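Local structure of allantoicase (1O59) at residues Asp81-Arg86 / Gly185-Phe190; Asn120-Val125 / Leu179-Asp184; Thr278-Gly283 / Gly346-Arg351; Phe285-Thr290 / Lys315-Pro320. The protein catalyses the hydrolysis of allantoate to (S)-ureidoglycolate and urea, a step of allantoin degradation that lets yeast use purines as a secondary nitrogen source. All coordinates share one frame; numbering follows the deposited sequence.

Contact 1 (Asp81-Arg86 / Gly185-Phe190)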
# COMPACT_ATOMS: atom_id res chain seq x y z
N ASP A 81 4.14 1.48 20.22
CA ASP A 81 4.02 0.98 18.87
C ASP A 81 4.13 2.18 17.95
O ASP A 81 3.13 2.76 17.49
CB ASP A 81 2.70 0.26 18.69
CG ASP A 81 2.62 -0.50 17.39
OD1 ASP A 81 3.49 -0.32 16.49
OD2 ASP A 81 1.70 -1.32 17.19
N GLY A 82 5.38 2.57 17.72
CA GLY A 82 5.65 3.83 17.08
C GLY A 82 7.07 4.30 17.12
O GLY A 82 7.96 3.63 17.66
N TRP A 83 7.28 5.45 16.54
CA TRP A 83 8.56 6.14 16.59
C TRP A 83 8.46 7.23 17.64
O TRP A 83 7.54 8.04 17.58
CB TRP A 83 8.85 6.77 15.23
CG TRP A 83 10.10 7.58 15.18
CD1 TRP A 83 11.29 7.26 15.73
CD2 TRP A 83 10.28 8.82 14.51
NE1 TRP A 83 12.22 8.23 15.46
CE2 TRP A 83 11.63 9.20 14.69
CE3 TRP A 83 9.43 9.65 13.75
CZ2 TRP A 83 12.17 10.40 14.14
CZ3 TRP A 83 9.97 10.85 13.20
CH2 TRP A 83 11.32 11.21 13.41
N GLU A 84 9.35 7.21 18.62
CA GLU A 84 9.37 8.27 19.59
C GLU A 84 10.80 8.64 19.99
O GLU A 84 11.62 7.76 20.30
CB GLU A 84 8.55 7.92 20.85
CG GLU A 84 8.46 9.09 21.82
CD GLU A 84 7.91 8.72 23.18
OE1 GLU A 84 7.52 7.54 23.37
OE2 GLU A 84 7.83 9.64 24.04
N THR A 85 11.07 9.94 19.98
CA THR A 85 12.42 10.46 20.19
C THR A 85 12.59 11.06 21.55
O THR A 85 11.63 11.30 22.26
CB THR A 85 12.77 11.52 19.13
OG1 THR A 85 11.81 12.60 19.13
CG2 THR A 85 12.73 10.85 17.71
N ARG A 86 13.84 11.28 21.93
CA ARG A 86 14.14 11.89 23.21
C ARG A 86 13.60 13.32 23.26
O ARG A 86 13.30 13.93 22.22
CB ARG A 86 15.65 11.89 23.47
CG ARG A 86 16.50 12.46 22.33
CD ARG A 86 16.66 13.98 22.28
NE ARG A 86 17.14 14.31 20.95
CZ ARG A 86 16.39 14.31 19.86
NH1 ARG A 86 15.08 14.08 19.92
NH2 ARG A 86 16.96 14.55 18.70
N GLY A 185 9.08 14.09 19.46
CA GLY A 185 7.84 13.50 19.96
C GLY A 185 7.58 12.09 19.47
O GLY A 185 8.50 11.33 19.20
N GLY A 186 6.31 11.75 19.31
CA GLY A 186 5.95 10.41 18.87
C GLY A 186 5.01 10.42 17.69
O GLY A 186 4.13 11.30 17.55
N ILE A 187 5.21 9.43 16.83
CA ILE A 187 4.30 9.12 15.75
C ILE A 187 4.18 7.59 15.66
O ILE A 187 5.17 6.88 15.56
CB ILE A 187 4.82 9.69 14.41
CG1 ILE A 187 4.87 11.24 14.44
CG2 ILE A 187 3.93 9.22 13.24
CD1 ILE A 187 5.64 11.84 13.25
N ALA A 188 2.93 7.12 15.60
CA ALA A 188 2.64 5.69 15.51
C ALA A 188 2.87 5.17 14.08
O ALA A 188 3.69 4.25 13.89
CB ALA A 188 1.20 5.43 15.97
N ARG A 189 2.20 5.78 13.10
CA ARG A 189 2.29 5.31 11.71
C ARG A 189 2.46 6.41 10.72
O ARG A 189 1.91 7.52 10.89
CB ARG A 189 1.05 4.52 11.29
CG ARG A 189 0.90 3.15 11.96
CD ARG A 189 2.01 2.17 11.64
NE ARG A 189 1.75 0.87 12.29
CZ ARG A 189 2.07 0.56 13.54
NH1 ARG A 189 2.71 1.42 14.33
NH2 ARG A 189 1.78 -0.64 14.00
N PHE A 190 3.18 6.09 9.64
CA PHE A 190 3.32 7.01 8.49
C PHE A 190 3.09 6.30 7.17
O PHE A 190 3.87 5.43 6.79
CB PHE A 190 4.69 7.68 8.52
CG PHE A 190 4.99 8.59 7.34
CD1 PHE A 190 4.01 9.42 6.76
CD2 PHE A 190 6.29 8.64 6.82
CE1 PHE A 190 4.31 10.26 5.69
CE2 PHE A 190 6.60 9.50 5.76
CZ PHE A 190 5.60 10.30 5.20
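A two-residue antiparallel pairing joins Trp83 and Glu84 to strand 186-196 in the first allantoicase repeat, which belongs to the galactose-binding-domain clan. Trp83 and Ile187 form the hydrogen-bonded pair: Trp83 N donates to Ile187 O at 2.7 Å, and Ile187 N donates back to Trp83 O at 2.8 Å. Next to it Glu84 and Gly186 make the non-hydrogen-bonded pair, their CA atoms 4.1 Å apart. Thr85 extends the pairing by gripping Gly185 twice, with its N on Gly185 O and with OG1, which accepts from Gly185 N at 3.1 Å in a nearly straight bond. Chi1 of 57° sets that hydroxyl between the backbone N and the carbonyl carbon, and OG1 is also hydrogen-bonded to Asp94. At the other end, toward strand 105-113, Ala188 and Arg189 both face Asp113 as a classic beta bulge, and the chain of Arg189, bent at chi2, returns to Asp81. Arg189 NH1 and NH2 both meet Asp81 OD1, at 2.9 Å and 3.0 Å, from the same face of the carboxylate. OD1 lies close to the guanidinium plane, although the two planar groups are turned 52° apart. Arg189 NH1 also donates to Ala188 O and NE to Thr64 O, while Asp81 OD2 accepts from Ile67 N. With bonds on three nitrogens, the guanidinium has its rotation fixed, and the ion pair ties the loop at Asp81 to the bulge within a buried setting.

Contact 2 (Asn120-Val125 / Leu179-Asp184)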
# COMPACT_ATOMS: atom_id res chain seq x y z
N ASN A 120 2.48 14.03 23.86
CA ASN A 120 3.85 13.93 23.38
C ASN A 120 3.87 13.58 21.88
O ASN A 120 4.91 13.20 21.34
CB ASN A 120 4.65 12.93 24.22
CG ASN A 120 4.07 11.51 24.17
OD1 ASN A 120 2.86 11.33 23.99
ND2 ASN A 120 4.94 10.50 24.32
N HIS A 121 2.71 13.70 21.22
CA HIS A 121 2.61 13.52 19.78
C HIS A 121 3.46 14.56 19.07
O HIS A 121 3.71 15.62 19.61
CB HIS A 121 1.17 13.68 19.34
CG HIS A 121 0.57 15.00 19.71
ND1 HIS A 121 0.53 16.06 18.84
CD2 HIS A 121 0.04 15.45 20.87
CE1 HIS A 121 -0.02 17.10 19.44
NE2 HIS A 121 -0.32 16.76 20.68
N ALA A 122 3.94 14.22 17.87
CA ALA A 122 4.54 15.20 16.94
C ALA A 122 3.64 16.44 16.83
O ALA A 122 2.47 16.29 16.44
CB ALA A 122 4.67 14.58 15.58
N PRO A 123 4.14 17.64 17.17
CA PRO A 123 3.36 18.87 17.03
C PRO A 123 3.17 19.31 15.59
O PRO A 123 2.13 19.87 15.26
CB PRO A 123 4.20 19.92 17.77
CG PRO A 123 5.24 19.18 18.47
CD PRO A 123 5.48 17.91 17.74
N PHE A 124 4.19 19.10 14.77
CA PHE A 124 4.16 19.51 13.39
C PHE A 124 5.01 18.52 12.61
O PHE A 124 6.02 18.02 13.09
CB PHE A 124 4.73 20.90 13.17
CG PHE A 124 3.96 22.02 13.82
CD1 PHE A 124 4.31 22.46 15.09
CD2 PHE A 124 2.94 22.66 13.16
CE1 PHE A 124 3.63 23.52 15.70
CE2 PHE A 124 2.25 23.70 13.75
CZ PHE A 124 2.59 24.14 15.02
N VAL A 125 4.58 18.28 11.38
CA VAL A 125 5.24 17.38 10.47
C VAL A 125 5.39 18.11 9.14
O VAL A 125 4.55 18.93 8.76
CB VAL A 125 4.40 16.09 10.33
CG1 VAL A 125 4.65 15.39 9.05
CG2 VAL A 125 4.65 15.10 11.52
N LEU A 179 10.67 12.25 6.46
CA LEU A 179 9.67 12.74 7.39
C LEU A 179 10.37 13.60 8.42
O LEU A 179 11.35 13.19 9.01
CB LEU A 179 8.97 11.55 8.05
CG LEU A 179 8.07 11.81 9.25
CD1 LEU A 179 6.83 12.56 8.87
CD2 LEU A 179 7.74 10.43 9.85
N LYS A 180 9.87 14.81 8.60
CA LYS A 180 10.40 15.73 9.60
C LYS A 180 9.33 15.96 10.68
O LYS A 180 8.19 16.24 10.36
CB LYS A 180 10.75 17.08 8.96
CG LYS A 180 11.80 17.07 7.84
CD LYS A 180 12.29 18.52 7.62
CE LYS A 180 13.52 18.61 6.71
NZ LYS A 180 13.87 20.04 6.28
N MSE A 181 9.72 15.82 11.94
CA MSE A 181 8.88 16.11 13.11
C MSE A 181 9.52 17.26 13.91
O MSE A 181 10.69 17.17 14.34
CB MSE A 181 8.81 14.84 13.97
CG MSE A 181 8.36 15.01 15.42
SE MSE A 181 7.86 13.28 16.23
CE MSE A 181 9.47 12.48 16.18
N TYR A 182 8.75 18.32 14.12
CA TYR A 182 9.24 19.52 14.76
C TYR A 182 8.70 19.68 16.19
O TYR A 182 7.49 19.93 16.34
CB TYR A 182 8.81 20.76 13.97
CG TYR A 182 9.18 20.81 12.50
CD1 TYR A 182 8.43 20.12 11.54
CD2 TYR A 182 10.24 21.60 12.06
CE1 TYR A 182 8.73 20.21 10.19
CE2 TYR A 182 10.56 21.69 10.71
CZ TYR A 182 9.80 21.00 9.78
OH TYR A 182 10.13 21.10 8.44
N PRO A 183 9.55 19.59 17.22
CA PRO A 183 10.99 19.34 17.14
C PRO A 183 11.37 17.91 17.53
O PRO A 183 12.49 17.48 17.26
CB PRO A 183 11.55 20.30 18.17
CG PRO A 183 10.51 20.30 19.21
CD PRO A 183 9.18 20.21 18.50
N ASP A 184 10.41 17.21 18.13
CA ASP A 184 10.57 15.89 18.68
C ASP A 184 9.19 15.39 19.18
O ASP A 184 8.24 16.18 19.27
CB ASP A 184 11.61 15.88 19.82
CG ASP A 184 11.34 16.88 20.91
OD1 ASP A 184 10.39 16.69 21.69
OD2 ASP A 184 12.05 17.87 21.13
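Tyr182 meets Phe124 and Val125 with successive atoms of its side chain, which can be followed outward. CB lies 4.2 Å from Phe124 CB; CG stands anti to the carbonyl carbon (chi1 -55°), and beyond it CD1 comes 3.6 Å from Phe124 O, which sits in the plane of the ring at its edge. CE1 is next to Val125 C, and at the tip OH is hydrogen-bonded to Ser126 OG. Phe124 O is also the acceptor for Tyr182 N, at 2.9 Å with an N-H...O angle of 172°. Lys152 makes cation-pi contacts with the rings of both Tyr182 and Phe124. Strands 124-130 and 176-182 are neighbours in a five-stranded antiparallel sheet, where 176-182 runs between 94-99 and 124-130. On the face carrying Val125 and Met181, a non-hydrogen-bonded pair, Val125 CG1 touches Leu179 CD1 at 3.6 Å. Met181, a selenomethionine, sets its SE 3.5 Å from Ala122 CB, and Ile187 packs against Ala122, Val125 and Met181. Before the strand, Pro123 puts both CG and CD against Tyr182 O, CD at 3.2 Å. Its ring crosses that of Pro183, which follows a cis peptide bond, at about a right angle, with Pro123 CG 4.1 Å from Pro183 CD. An alanine at Pro123 would probably open a gap beside Tyr182 O and Pro183, because CG and CD would be gone. Pro123 CD also approaches Asp184 O, at 3.6 Å.

Contact 3 (Thr278-Gly283 / Gly346-Arg351)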
# COMPACT_ATOMS: atom_id res chain seq x y z
N THR A 278 -3.36 -19.27 -2.77
CA THR A 278 -4.02 -19.39 -1.46
C THR A 278 -3.05 -19.73 -0.32
O THR A 278 -3.45 -20.28 0.68
CB THR A 278 -5.11 -20.46 -1.54
OG1 THR A 278 -4.56 -21.68 -2.05
CG2 THR A 278 -6.20 -20.05 -2.55
N ALA A 279 -1.77 -19.41 -0.51
CA ALA A 279 -0.74 -19.58 0.52
C ALA A 279 -1.28 -19.22 1.91
O ALA A 279 -1.89 -18.16 2.09
CB ALA A 279 0.51 -18.73 0.20
N HIS A 280 -1.07 -20.14 2.85
CA HIS A 280 -1.50 -20.01 4.26
C HIS A 280 -2.98 -20.09 4.55
O HIS A 280 -3.33 -20.32 5.71
CB HIS A 280 -0.90 -18.79 4.97
CG HIS A 280 0.57 -18.65 4.73
ND1 HIS A 280 1.47 -19.60 5.15
CD2 HIS A 280 1.27 -17.72 4.05
CE1 HIS A 280 2.69 -19.24 4.76
NE2 HIS A 280 2.59 -18.09 4.10
N PHE A 281 -3.84 -20.00 3.54
CA PHE A 281 -5.27 -20.23 3.75
C PHE A 281 -5.61 -21.71 3.63
O PHE A 281 -5.71 -22.27 2.54
CB PHE A 281 -6.10 -19.38 2.82
CG PHE A 281 -5.87 -17.93 3.01
CD1 PHE A 281 -6.49 -17.25 4.06
CD2 PHE A 281 -4.96 -17.23 2.20
CE1 PHE A 281 -6.26 -15.89 4.27
CE2 PHE A 281 -4.72 -15.85 2.40
CZ PHE A 281 -5.37 -15.19 3.43
N ARG A 282 -5.78 -22.33 4.79
CA ARG A 282 -5.77 -23.79 4.90
C ARG A 282 -7.14 -24.35 5.27
O ARG A 282 -7.47 -25.46 4.81
CB ARG A 282 -4.72 -24.26 5.90
CG ARG A 282 -3.38 -24.31 5.28
CD ARG A 282 -2.22 -24.27 6.25
NE ARG A 282 -0.94 -24.38 5.53
CZ ARG A 282 0.24 -23.91 5.97
NH1 ARG A 282 0.32 -23.25 7.12
NH2 ARG A 282 1.35 -24.08 5.25
N GLY A 283 -7.88 -23.63 6.10
CA GLY A 283 -9.22 -24.03 6.44
C GLY A 283 -10.25 -23.06 5.92
O GLY A 283 -11.40 -23.17 6.31
N GLY A 346 -10.13 -16.80 1.55
CA GLY A 346 -8.90 -16.05 1.53
C GLY A 346 -7.99 -16.43 0.39
O GLY A 346 -7.74 -17.59 0.13
N VAL A 347 -7.46 -15.40 -0.26
CA VAL A 347 -6.47 -15.55 -1.30
C VAL A 347 -5.26 -14.68 -0.94
O VAL A 347 -5.42 -13.51 -0.60
CB VAL A 347 -7.07 -15.08 -2.65
CG1 VAL A 347 -6.00 -15.06 -3.74
CG2 VAL A 347 -8.23 -15.98 -3.05
N LYS A 348 -4.05 -15.22 -1.02
CA LYS A 348 -2.83 -14.42 -0.78
C LYS A 348 -2.48 -13.46 -1.95
O LYS A 348 -2.19 -12.31 -1.72
CB LYS A 348 -1.64 -15.34 -0.49
CG LYS A 348 -0.45 -14.67 0.19
CD LYS A 348 -0.82 -14.08 1.56
CE LYS A 348 -0.73 -15.09 2.65
NZ LYS A 348 0.72 -15.29 3.01
N ARG A 349 -2.45 -13.97 -3.17
CA ARG A 349 -2.01 -13.19 -4.30
C ARG A 349 -2.75 -13.53 -5.56
O ARG A 349 -3.29 -14.64 -5.71
CB ARG A 349 -0.53 -13.41 -4.57
CG ARG A 349 0.40 -13.08 -3.40
CD ARG A 349 0.60 -11.60 -3.11
NE ARG A 349 1.59 -11.46 -2.05
CZ ARG A 349 1.32 -11.29 -0.78
NH1 ARG A 349 0.09 -11.21 -0.34
NH2 ARG A 349 2.31 -11.24 0.07
N ILE A 350 -2.77 -12.54 -6.46
CA ILE A 350 -3.08 -12.79 -7.87
C ILE A 350 -2.02 -12.17 -8.80
O ILE A 350 -1.52 -11.06 -8.60
CB ILE A 350 -4.54 -12.37 -8.25
CG1 ILE A 350 -4.84 -12.83 -9.69
CG2 ILE A 350 -4.77 -10.85 -8.11
CD1 ILE A 350 -6.29 -12.70 -10.07
N ARG A 351 -1.65 -12.97 -9.79
CA ARG A 351 -0.59 -12.62 -10.71
C ARG A 351 -1.20 -12.76 -12.06
O ARG A 351 -1.87 -13.75 -12.31
CB ARG A 351 0.61 -13.57 -10.63
CG ARG A 351 1.07 -13.91 -9.25
CD ARG A 351 1.39 -12.70 -8.43
NE ARG A 351 2.20 -13.02 -7.28
CZ ARG A 351 2.59 -12.15 -6.37
NH1 ARG A 351 2.24 -10.87 -6.47
NH2 ARG A 351 3.36 -12.56 -5.36
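Ring-on-backbone packing joins Phe281 to Gly346 where the loop after strand 270-277 folds over the start of strand 346-354, in the second allantoicase repeat. Two motifs flank the contact: a type II beta turn from Thr278 to Phe281, and a classic beta bulge at Lys348 and Arg349, both of which face Asp277. The turn is closed by Phe281 N donating to Thr278 O at 2.9 Å. The Phe281 ring lies over Gly346 CA, which is 3.7 Å from the ring centroid and only 13° off the ring normal, a CH-pi contact over the face. A CB on Gly346 would run into Phe281 CD1, which is consistent with a glycine here. No hydrogen bond passes between the two segments, and Lys348 contributes by its aliphatic part. Its CG stands anti to the backbone N (chi1 -162°), its CB packs 4.1 Å from Ala279 CB, and CE comes 3.3 Å from Ala279 O. The chain is bent at chi2, chi3 and chi4, and NZ forms a salt bridge with Asp244 and a hydrogen bond with Arg238 O. Next along the strand, Arg349 NH1 donates to Lys348 O at 2.9 Å from above the carbonyl plane, while Lys348 CG lies over one face of the same guanidinium.

Contact 4 (Phe285-Thr290 / Lys315-Pro320)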
# COMPACT_ATOMS: atom_id res chain seq x y z
N PHE A 285 -9.81 -21.29 2.41
CA PHE A 285 -9.51 -20.97 1.01
C PHE A 285 -10.82 -21.02 0.30
O PHE A 285 -11.74 -21.65 0.78
CB PHE A 285 -8.49 -22.01 0.41
CG PHE A 285 -8.90 -23.44 0.56
CD1 PHE A 285 -8.55 -24.17 1.71
CD2 PHE A 285 -9.60 -24.09 -0.44
CE1 PHE A 285 -8.90 -25.50 1.85
CE2 PHE A 285 -9.96 -25.44 -0.31
CZ PHE A 285 -9.63 -26.14 0.83
N PRO A 286 -10.97 -20.35 -0.83
CA PRO A 286 -12.29 -20.39 -1.49
C PRO A 286 -12.58 -21.78 -2.02
O PRO A 286 -11.66 -22.57 -2.21
CB PRO A 286 -12.16 -19.39 -2.63
CG PRO A 286 -10.96 -18.59 -2.27
CD PRO A 286 -10.02 -19.50 -1.55
N GLN A 287 -13.85 -22.09 -2.20
CA GLN A 287 -14.20 -23.36 -2.77
C GLN A 287 -13.96 -23.33 -4.28
O GLN A 287 -13.53 -24.33 -4.84
CB GLN A 287 -15.65 -23.68 -2.46
CG GLN A 287 -16.09 -24.99 -2.98
CD GLN A 287 -17.46 -25.30 -2.57
OE1 GLN A 287 -18.24 -24.39 -2.26
NE2 GLN A 287 -17.78 -26.57 -2.54
N PHE A 288 -14.25 -22.19 -4.90
CA PHE A 288 -13.99 -21.97 -6.33
C PHE A 288 -13.55 -20.56 -6.54
O PHE A 288 -13.72 -19.73 -5.65
CB PHE A 288 -15.24 -22.12 -7.17
CG PHE A 288 -15.90 -23.46 -7.09
CD1 PHE A 288 -15.40 -24.54 -7.82
CD2 PHE A 288 -17.05 -23.64 -6.35
CE1 PHE A 288 -16.02 -25.77 -7.78
CE2 PHE A 288 -17.68 -24.88 -6.29
CZ PHE A 288 -17.15 -25.94 -7.02
N ILE A 289 -13.03 -20.29 -7.74
CA ILE A 289 -12.73 -18.92 -8.19
C ILE A 289 -13.06 -18.73 -9.67
O ILE A 289 -13.15 -19.68 -10.42
CB ILE A 289 -11.23 -18.48 -7.91
CG1 ILE A 289 -10.24 -19.27 -8.77
CG2 ILE A 289 -10.85 -18.59 -6.43
CD1 ILE A 289 -9.93 -18.65 -10.09
N THR A 290 -13.25 -17.48 -10.06
CA THR A 290 -13.23 -17.09 -11.46
C THR A 290 -12.39 -15.82 -11.58
O THR A 290 -12.17 -15.13 -10.61
CB THR A 290 -14.67 -16.82 -12.05
OG1 THR A 290 -15.29 -15.72 -11.37
CG2 THR A 290 -15.62 -17.99 -11.85
N LYS A 315 -15.15 -21.09 -13.79
CA LYS A 315 -15.30 -21.61 -12.42
C LYS A 315 -14.29 -22.72 -12.22
O LYS A 315 -14.31 -23.70 -12.97
CB LYS A 315 -16.73 -22.10 -12.18
CG LYS A 315 -17.09 -22.41 -10.73
CD LYS A 315 -18.60 -22.55 -10.57
CE LYS A 315 -19.02 -23.18 -9.23
NZ LYS A 315 -20.06 -24.28 -9.36
N SER A 316 -13.40 -22.55 -11.24
CA SER A 316 -12.27 -23.43 -11.04
C SER A 316 -12.19 -23.78 -9.59
O SER A 316 -12.17 -22.89 -8.74
CB SER A 316 -10.96 -22.73 -11.44
OG SER A 316 -10.88 -22.54 -12.83
N LYS A 317 -12.11 -25.08 -9.30
CA LYS A 317 -11.97 -25.58 -7.94
C LYS A 317 -10.59 -25.19 -7.38
O LYS A 317 -9.58 -25.36 -8.05
CB LYS A 317 -12.15 -27.12 -7.89
CG LYS A 317 -12.53 -27.62 -6.50
CD LYS A 317 -12.69 -29.16 -6.37
CE LYS A 317 -13.32 -29.56 -4.98
NZ LYS A 317 -14.65 -28.83 -4.69
N THR A 318 -10.58 -24.67 -6.15
CA THR A 318 -9.37 -24.22 -5.46
C THR A 318 -9.05 -25.06 -4.22
O THR A 318 -9.93 -25.74 -3.64
CB THR A 318 -9.43 -22.69 -5.08
OG1 THR A 318 -10.72 -22.31 -4.58
CG2 THR A 318 -9.23 -21.82 -6.33
N GLY A 319 -7.76 -25.03 -3.88
CA GLY A 319 -7.19 -25.85 -2.83
C GLY A 319 -6.50 -24.96 -1.83
O GLY A 319 -6.35 -23.75 -2.06
N PRO A 320 -6.08 -25.55 -0.72
CA PRO A 320 -5.42 -24.81 0.32
C PRO A 320 -4.00 -24.54 -0.06
O PRO A 320 -3.32 -25.44 -0.60
CB PRO A 320 -5.44 -25.77 1.52
CG PRO A 320 -5.48 -27.11 0.96
CD PRO A 320 -6.20 -26.98 -0.36
O HOH W 1 -12.66 -26.52 -3.52
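Gln287 O is gripped by two donors, Thr318 N at 3.2 Å and a water at 2.7 Å. The water donates a second time, to Thr318 O, and accepts weakly from Lys317 NZ. Thr318 OG1 in turn donates to Pro286 O at 2.6 Å, approaching from well above the carbonyl plane. Beyond this, Ile289 and Ser316 form an antiparallel hydrogen-bonded pair, with Ile289 N on Ser316 O at 2.9 Å and Ser316 N on Ile289 O. Phe288 and Lys317 are the adjoining non-hydrogen-bonded pair; strand 309-317 is the outermost strand, within this chain, of a five-stranded antiparallel sheet. Toward strand 336-342, Gln287 and Phe288 both face Ile342, a classic beta bulge at the start of strand 288-294. Lys315 lays its end over one face of the Phe288 ring: CE is 3.6 Å from the centroid, and NZ makes a cation-pi contact at 4.2 Å. The Phe285 ring, with CG between the backbone N and the carbonyl carbon (chi1 53°), covers the Gly319-Pro320 peptide. An alanine in its place would probably open a gap over that peptide and leave Pro320 without its aromatic partner. Pro320 CD lies 3.9 Å from the centroid of the Phe285 ring, 19° off the ring normal.

Contacts 1 and 2 belong to the first allantoicase repeat and contacts 3 and 4 to the second; contacts 1 and 3 have centres 33 Å apart. Contacts 1 and 3 are buried and hold comparable elements: each uses the last strand of its repeat, which carries a beta bulge with an arginine. Their chemistry differs, since contact 1 rests on backbone bonds and an ion pair, contact 3 on packing alone across its segments. Contacts 2 and 4 are only partly buried and join sheet strands; contact 4, at a sheet edge, adds water and lysine-ring contacts. Within each repeat the contacts touch: Gly186 N probably hydrogen-bonds to Asn120 O, and Thr278 OG1 is hydrogen-bonded to Gly319 O.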